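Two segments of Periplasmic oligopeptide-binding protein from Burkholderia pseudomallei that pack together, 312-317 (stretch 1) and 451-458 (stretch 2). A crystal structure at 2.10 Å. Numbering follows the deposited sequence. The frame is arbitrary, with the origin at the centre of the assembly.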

# COMPACT_ATOMS: atom_id res chain seq x y z
N LYS A 312 6.34 -11.47 8.48
CA LYS A 312 6.98 -11.54 9.79
C LYS A 312 6.10 -10.96 10.90
O LYS A 312 5.30 -10.06 10.67
N GLY A 313 6.26 -11.47 12.12
CA GLY A 313 5.55 -10.93 13.26
C GLY A 313 4.28 -11.66 13.70
O GLY A 313 3.77 -11.39 14.79
N VAL A 314 3.75 -12.55 12.87
CA VAL A 314 2.69 -13.45 13.32
C VAL A 314 3.07 -14.89 13.06
O VAL A 314 3.92 -15.17 12.23
N GLN A 315 2.44 -15.81 13.78
CA GLN A 315 2.81 -17.22 13.67
C GLN A 315 2.21 -17.86 12.44
O GLN A 315 2.77 -18.81 11.90
N ARG A 316 1.09 -17.32 11.98
CA ARG A 316 0.32 -17.94 10.92
C ARG A 316 -0.85 -17.05 10.55
O ARG A 316 -1.24 -16.18 11.34
N PRO A 317 -1.42 -17.26 9.36
CA PRO A 317 -2.59 -16.46 8.99
C PRO A 317 -3.81 -16.89 9.78
O PRO A 317 -3.76 -17.84 10.57
N ALA A 451 7.35 -14.25 21.72
CA ALA A 451 6.28 -13.76 22.58
C ALA A 451 5.47 -12.68 21.86
O ALA A 451 4.24 -12.68 21.90
N ARG A 452 6.18 -11.75 21.23
CA ARG A 452 5.53 -10.71 20.45
C ARG A 452 4.59 -11.35 19.42
O ARG A 452 3.42 -11.00 19.34
N ALA A 453 5.13 -12.29 18.65
CA ALA A 453 4.37 -12.93 17.57
C ALA A 453 3.08 -13.56 18.09
O ALA A 453 2.02 -13.41 17.48
N ALA A 454 3.19 -14.27 19.20
CA ALA A 454 2.05 -14.94 19.80
C ALA A 454 0.93 -13.95 20.07
O ALA A 454 -0.23 -14.20 19.73
N LEU A 455 1.29 -12.83 20.69
CA LEU A 455 0.31 -11.80 21.02
C LEU A 455 -0.28 -11.14 19.77
O LEU A 455 -1.47 -10.83 19.73
N LEU A 456 0.54 -10.91 18.75
CA LEU A 456 0.04 -10.31 17.52
C LEU A 456 -0.91 -11.26 16.79
O LEU A 456 -1.89 -10.83 16.19
N THR A 457 -0.60 -12.55 16.85
CA THR A 457 -1.45 -13.56 16.25
C THR A 457 -2.79 -13.59 16.96
O THR A 457 -3.85 -13.62 16.33
N GLN A 458 -2.74 -13.56 18.29
CA GLN A 458 -3.96 -13.54 19.10
C GLN A 458 -4.81 -12.32 18.76
O GLN A 458 -6.02 -12.44 18.55

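Packing of an irregular segment, 312-317, against one face of a helix, 451-458, in the periplasmic oligopeptide-binding protein; the contact is small, burying 373 Å² over both sides. Ala453, Leu456 and Thr457 direct their CA-to-CB bonds toward the segment, as residues three and four apart on a helix can, whereas Ala451, Leu455 and Gln458 point away and make no contact.

Thr457 gives up the most surface and is the polar centre of the contact. Its chi1 is m (-61°), which sets OG1 to serve both the helix and the segment. Within the helix, OG1 donates to Ala453 O (2.9 Å), the same carbonyl that receives the backbone bond from Thr457 N (2.8 Å). Across the contact, OG1 accepts a hydrogen bond from Gln315 N at 2.8 Å and 175°, nearly straight, so a backbone amide of a segment without regular structure is satisfied by a helix side chain. Val314 CA also lies 3.5 Å from Thr457 OG1. The methyl of Thr457 turns to Arg316: CG2 lies over one face of the guanidinium, 3.7 Å from Arg316 CZ. The CA-to-CB bond of Arg316 points sideways, but with chi1 p (47°) and chi2 between wells (143°) its end comes nearer the helix, while Arg316 NH1 donates to Pro317 O (3.1 Å).

Gly313 contributes the closest backbone-to-backbone approach. Its carbonyl O sits 3.2 Å from Ala453 CA in a CA-H...O contact (153° at the hydrogen) and 3.4 Å from Leu456 CD1, with Leu456 in the m, t rotamer. A CB on Gly313 would lie 3.4 Å from Arg452 NH1 and would also jam against the carbonyl O of Lys312; at phi/psi 99/-14 that backbone clash by itself calls for glycine. The extended side chain of Arg452 (t, t, t) brings NH1 to 4.0 Å from Gly313 CA, and its guanidinium nitrogens are hydrogen-bonded elsewhere in the structure.

Gln315 has nearly as much of its surface covered by the helix as Gly313 does. Its m, t side chain starts sideways and passes across the flank of the helix at Ala453 and Ala454, placing CG 4.2 Å from Ala453 CB and NE2 3.7 Å from Ala454 CB. These are van der Waals contacts; the small alanine side chains offer the amide no polar partner. Val314 (chi1 m) adds the apolar touch, its CG1 4.0 Å from Leu456 CB. Lys312, its end leading away, and Pro317, pointing away, stay clear of the helix.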

# COMPACT_ATOMS: atom_id res chain seq x y z
CB LYS A 312 8.31 -10.79 9.76
CG LYS A 312 9.34 -11.37 8.81
CD LYS A 312 10.55 -10.46 8.73
CE LYS A 312 11.49 -10.87 7.60
NZ LYS A 312 12.15 -12.18 7.84
CB VAL A 314 1.32 -13.15 12.66
CG1 VAL A 314 0.77 -11.83 13.16
CG2 VAL A 314 1.43 -13.18 11.13
CB GLN A 315 2.40 -17.98 14.93
CG GLN A 315 2.90 -17.35 16.22
CD GLN A 315 2.30 -17.99 17.45
OE1 GLN A 315 1.12 -18.34 17.48
NE2 GLN A 315 3.13 -18.17 18.48
CB ARG A 316 -0.23 -19.28 11.40
CG ARG A 316 -0.88 -19.19 12.78
CD ARG A 316 -2.12 -20.07 12.91
NE ARG A 316 -2.71 -19.94 14.25
CZ ARG A 316 -3.60 -19.01 14.58
NH1 ARG A 316 -4.03 -18.13 13.69
NH2 ARG A 316 -4.08 -18.97 15.82
CB PRO A 317 -2.77 -16.78 7.50
CG PRO A 317 -2.14 -18.12 7.32
CD PRO A 317 -0.98 -18.16 8.28
CB ALA A 451 6.85 -13.21 23.88
CB ARG A 452 6.57 -9.84 19.75
CG ARG A 452 5.98 -8.74 18.88
CD ARG A 452 7.05 -7.84 18.29
NE ARG A 452 6.48 -6.75 17.49
CZ ARG A 452 6.38 -6.76 16.17
NH1 ARG A 452 6.81 -7.81 15.47
NH2 ARG A 452 5.85 -5.72 15.54
CB ALA A 453 5.22 -13.97 16.87
CB ALA A 454 2.47 -15.64 21.09
CB LEU A 455 0.92 -10.76 21.96
CG LEU A 455 1.23 -11.25 23.38
CD1 LEU A 455 1.68 -10.10 24.28
CD2 LEU A 455 0.02 -11.94 23.97
CB LEU A 456 1.18 -9.86 16.59
CG LEU A 456 2.06 -8.72 17.09
CD1 LEU A 456 3.06 -8.32 16.01
CD2 LEU A 456 1.22 -7.52 17.52
CB THR A 457 -0.79 -14.96 16.32
OG1 THR A 457 0.45 -14.94 15.61
CG2 THR A 457 -1.71 -16.01 15.72
CB GLN A 458 -3.64 -13.57 20.59
CG GLN A 458 -4.87 -13.53 21.47
CD GLN A 458 -4.54 -13.48 22.95
OE1 GLN A 458 -3.37 -13.48 23.34
NE2 GLN A 458 -5.57 -13.44 23.79